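Local coordinates for homoserine kinase (Listeria monocytogenes, PDB 3HUL), which probably catalyses the ATP-dependent phosphorylation of L-homoserine to O-phospho-L-homoserine in threonine biosynthesis, at residues L27-D32 / M76-P81. Sequence-based numbering, arbitrary orientation.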
loop_
_atom_site.group_PDB
_atom_site.type_symbol
_atom_site.label_atom_id
_atom_site.label_comp_id
_atom_site.label_asym_id
_atom_site.label_seq_id
_atom_site.Cartn_x
_atom_site.Cartn_y
_atom_site.Cartn_z
ATOM N N LEU A 27 -4.977 10.658 -23.281
ATOM C CA LEU A 27 -5.339 11.586 -24.357
ATOM C C LEU A 27 -4.809 12.915 -23.871
ATOM O O LEU A 27 -4.746 13.128 -22.655
ATOM C CB LEU A 27 -6.844 11.660 -24.579
ATOM C CG LEU A 27 -7.566 10.472 -25.208
ATOM C CD1 LEU A 27 -9.079 10.720 -25.114
ATOM C CD2 LEU A 27 -7.129 10.195 -26.687
ATOM N N TYR A 28 -4.397 13.774 -24.794
ATOM C CA TYR A 28 -3.612 14.962 -24.433
ATOM C C TYR A 28 -4.044 16.259 -25.070
ATOM O O TYR A 28 -4.527 16.284 -26.194
ATOM C CB TYR A 28 -2.114 14.754 -24.686
ATOM C CG TYR A 28 -1.609 13.462 -24.102
ATOM C CD1 TYR A 28 -1.348 13.350 -22.731
ATOM C CD2 TYR A 28 -1.436 12.342 -24.908
ATOM C CE1 TYR A 28 -0.905 12.174 -22.193
ATOM C CE2 TYR A 28 -0.999 11.155 -24.382
ATOM C CZ TYR A 28 -0.733 11.079 -23.017
ATOM O OH TYR A 28 -0.299 9.903 -22.479
ATOM N N LEU A 29 -3.885 17.315 -24.289
ATOM C CA LEU A 29 -3.918 18.674 -24.750
ATOM C C LEU A 29 -2.462 19.052 -24.753
ATOM O O LEU A 29 -1.789 18.969 -23.711
ATOM C CB LEU A 29 -4.751 19.545 -23.801
ATOM C CG LEU A 29 -4.814 21.087 -23.877
ATOM C CD1 LEU A 29 -4.290 21.666 -25.158
ATOM C CD2 LEU A 29 -6.224 21.593 -23.616
ATOM N N THR A 30 -1.966 19.393 -25.945
ATOM C CA THR A 30 -0.584 19.812 -26.147
ATOM C C THR A 30 -0.479 21.259 -26.671
ATOM O O THR A 30 -0.996 21.584 -27.751
ATOM C CB THR A 30 0.172 18.872 -27.120
ATOM O OG1 THR A 30 0.040 17.508 -26.682
ATOM C CG2 THR A 30 1.658 19.241 -27.163
ATOM N N LEU A 31 0.211 22.101 -25.909
ATOM C CA LEU A 31 0.521 23.464 -26.337
ATOM C C LEU A 31 1.976 23.612 -26.734
ATOM O O LEU A 31 2.872 23.143 -26.023
ATOM C CB LEU A 31 0.237 24.470 -25.223
ATOM C CG LEU A 31 -1.209 24.697 -24.827
ATOM C CD1 LEU A 31 -1.246 25.518 -23.541
ATOM C CD2 LEU A 31 -1.990 25.375 -25.938
ATOM N N ASP A 32 2.198 24.306 -27.849
ATOM C CA ASP A 32 3.535 24.653 -28.344
ATOM C C ASP A 32 3.644 26.187 -28.327
ATOM O O ASP A 32 3.018 26.856 -29.140
ATOM C CB ASP A 32 3.701 24.066 -29.760
ATOM C CG ASP A 32 5.120 24.212 -30.332
ATOM O OD1 ASP A 32 5.441 23.464 -31.291
ATOM O OD2 ASP A 32 5.908 25.060 -29.856
ATOM N N MET A 76 -1.782 24.484 -30.725
ATOM C CA MET A 76 -2.529 23.566 -29.857
ATOM C C MET A 76 -2.889 22.287 -30.598
ATOM O O MET A 76 -3.533 22.340 -31.644
ATOM C CB MET A 76 -3.825 24.226 -29.362
ATOM C CG MET A 76 -4.180 23.940 -27.895
ATOM S SD MET A 76 -5.910 23.569 -27.483
ATOM C CE MET A 76 -6.737 25.108 -27.796
ATOM N N THR A 77 -2.464 21.146 -30.056
ATOM C CA THR A 77 -2.946 19.827 -30.475
ATOM C C THR A 77 -3.780 19.313 -29.301
ATOM O O THR A 77 -3.382 19.448 -28.140
ATOM C CB THR A 77 -1.766 18.854 -30.761
ATOM O OG1 THR A 77 -1.090 19.262 -31.950
ATOM C CG2 THR A 77 -2.239 17.429 -30.958
ATOM N N CYS A 78 -4.944 18.754 -29.593
ATOM C CA CYS A 78 -5.801 18.220 -28.547
ATOM C C CYS A 78 -6.682 17.132 -29.096
ATOM O O CYS A 78 -7.550 17.391 -29.929
ATOM C CB CYS A 78 -6.654 19.314 -27.903
ATOM S SG CYS A 78 -7.515 18.760 -26.384
ATOM N N ASP A 79 -6.443 15.907 -28.628
ATOM C CA ASP A 79 -7.285 14.772 -28.991
ATOM C C ASP A 79 -8.219 14.344 -27.850
ATOM O O ASP A 79 -8.781 13.255 -27.871
ATOM C CB ASP A 79 -6.464 13.616 -29.609
ATOM C CG ASP A 79 -5.530 12.913 -28.613
ATOM O OD1 ASP A 79 -5.091 13.517 -27.601
ATOM O OD2 ASP A 79 -5.212 11.728 -28.868
ATOM N N ILE A 80 -8.371 15.227 -26.865
ATOM C CA ILE A 80 -9.441 15.136 -25.871
ATOM C C ILE A 80 -10.660 15.875 -26.442
ATOM O O ILE A 80 -10.668 17.101 -26.468
ATOM C CB ILE A 80 -9.069 15.829 -24.504
ATOM C CG1 ILE A 80 -7.684 15.410 -23.977
ATOM C CG2 ILE A 80 -10.154 15.575 -23.427
ATOM C CD1 ILE A 80 -7.168 16.352 -22.874
ATOM N N PRO A 81 -11.698 15.143 -26.885
ATOM C CA PRO A 81 -12.872 15.822 -27.433
ATOM C C PRO A 81 -13.535 16.726 -26.398
ATOM O O PRO A 81 -13.702 16.307 -25.231
ATOM C CB PRO A 81 -13.806 14.667 -27.807
ATOM C CG PRO A 81 -12.911 13.483 -27.946
ATOM C CD PRO A 81 -11.868 13.683 -26.893
#
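Residues 27-32 of strand 27-36 and 76-78 at the end of strand 72-78 run antiparallel, their axes 4.6 Å apart at closest, with Thr30 and Thr77 as a hydrogen-bonded pair flanked by the non-hydrogen-bonded pairs Leu29-Cys78 and Leu31-Met76. Thr30 N gives a short, straight bond to Thr77 O (2.6 Å, 171°), and Thr77 N returns one to Thr30 O (2.8 Å). Where the second strand ends, Asp79 carries the pairing on with backbone and side chain together: Asp79 N reaches Tyr28 O (3.1 Å), while Tyr28 N is met by Asp79 OD1 (2.9 Å, 173°) through the syn lone pair, so a carboxylate takes the place of a strand carbonyl. The crowded chi1 of 69°, with CG between the backbone N and the carbonyl carbon, turns the carboxylate toward the neighbouring strand, and Asp79 OD2 lies against Leu27 CD2 (3.3 Å). On the face of Leu29, Leu31, Met76 and Cys78, the bent Met76 chain brings SD to Leu29 CD1 (3.4 Å) while its CG is pressed tightly alongside Leu31 CD2. Ile80 lays CG1 and CD1 along the Leu27-Leu29 backbone. Helix 88-103 covers this face through Ala91, Ala92 and Ala95. On the other face Thr30 and Thr77 meet CB to CB (4.1 Å). Tyr28 starts away from 76-81; its ring makes a cation-pi contact with Arg6 and its OH a hydrogen bond with Glu282. The pairing belongs to the mixed sheet of the GHMP kinase N-terminal domain, and segment 76-81 leads at Pro81 into the predicted ATP-binding loop, the glycine- and serine-rich motif of this family.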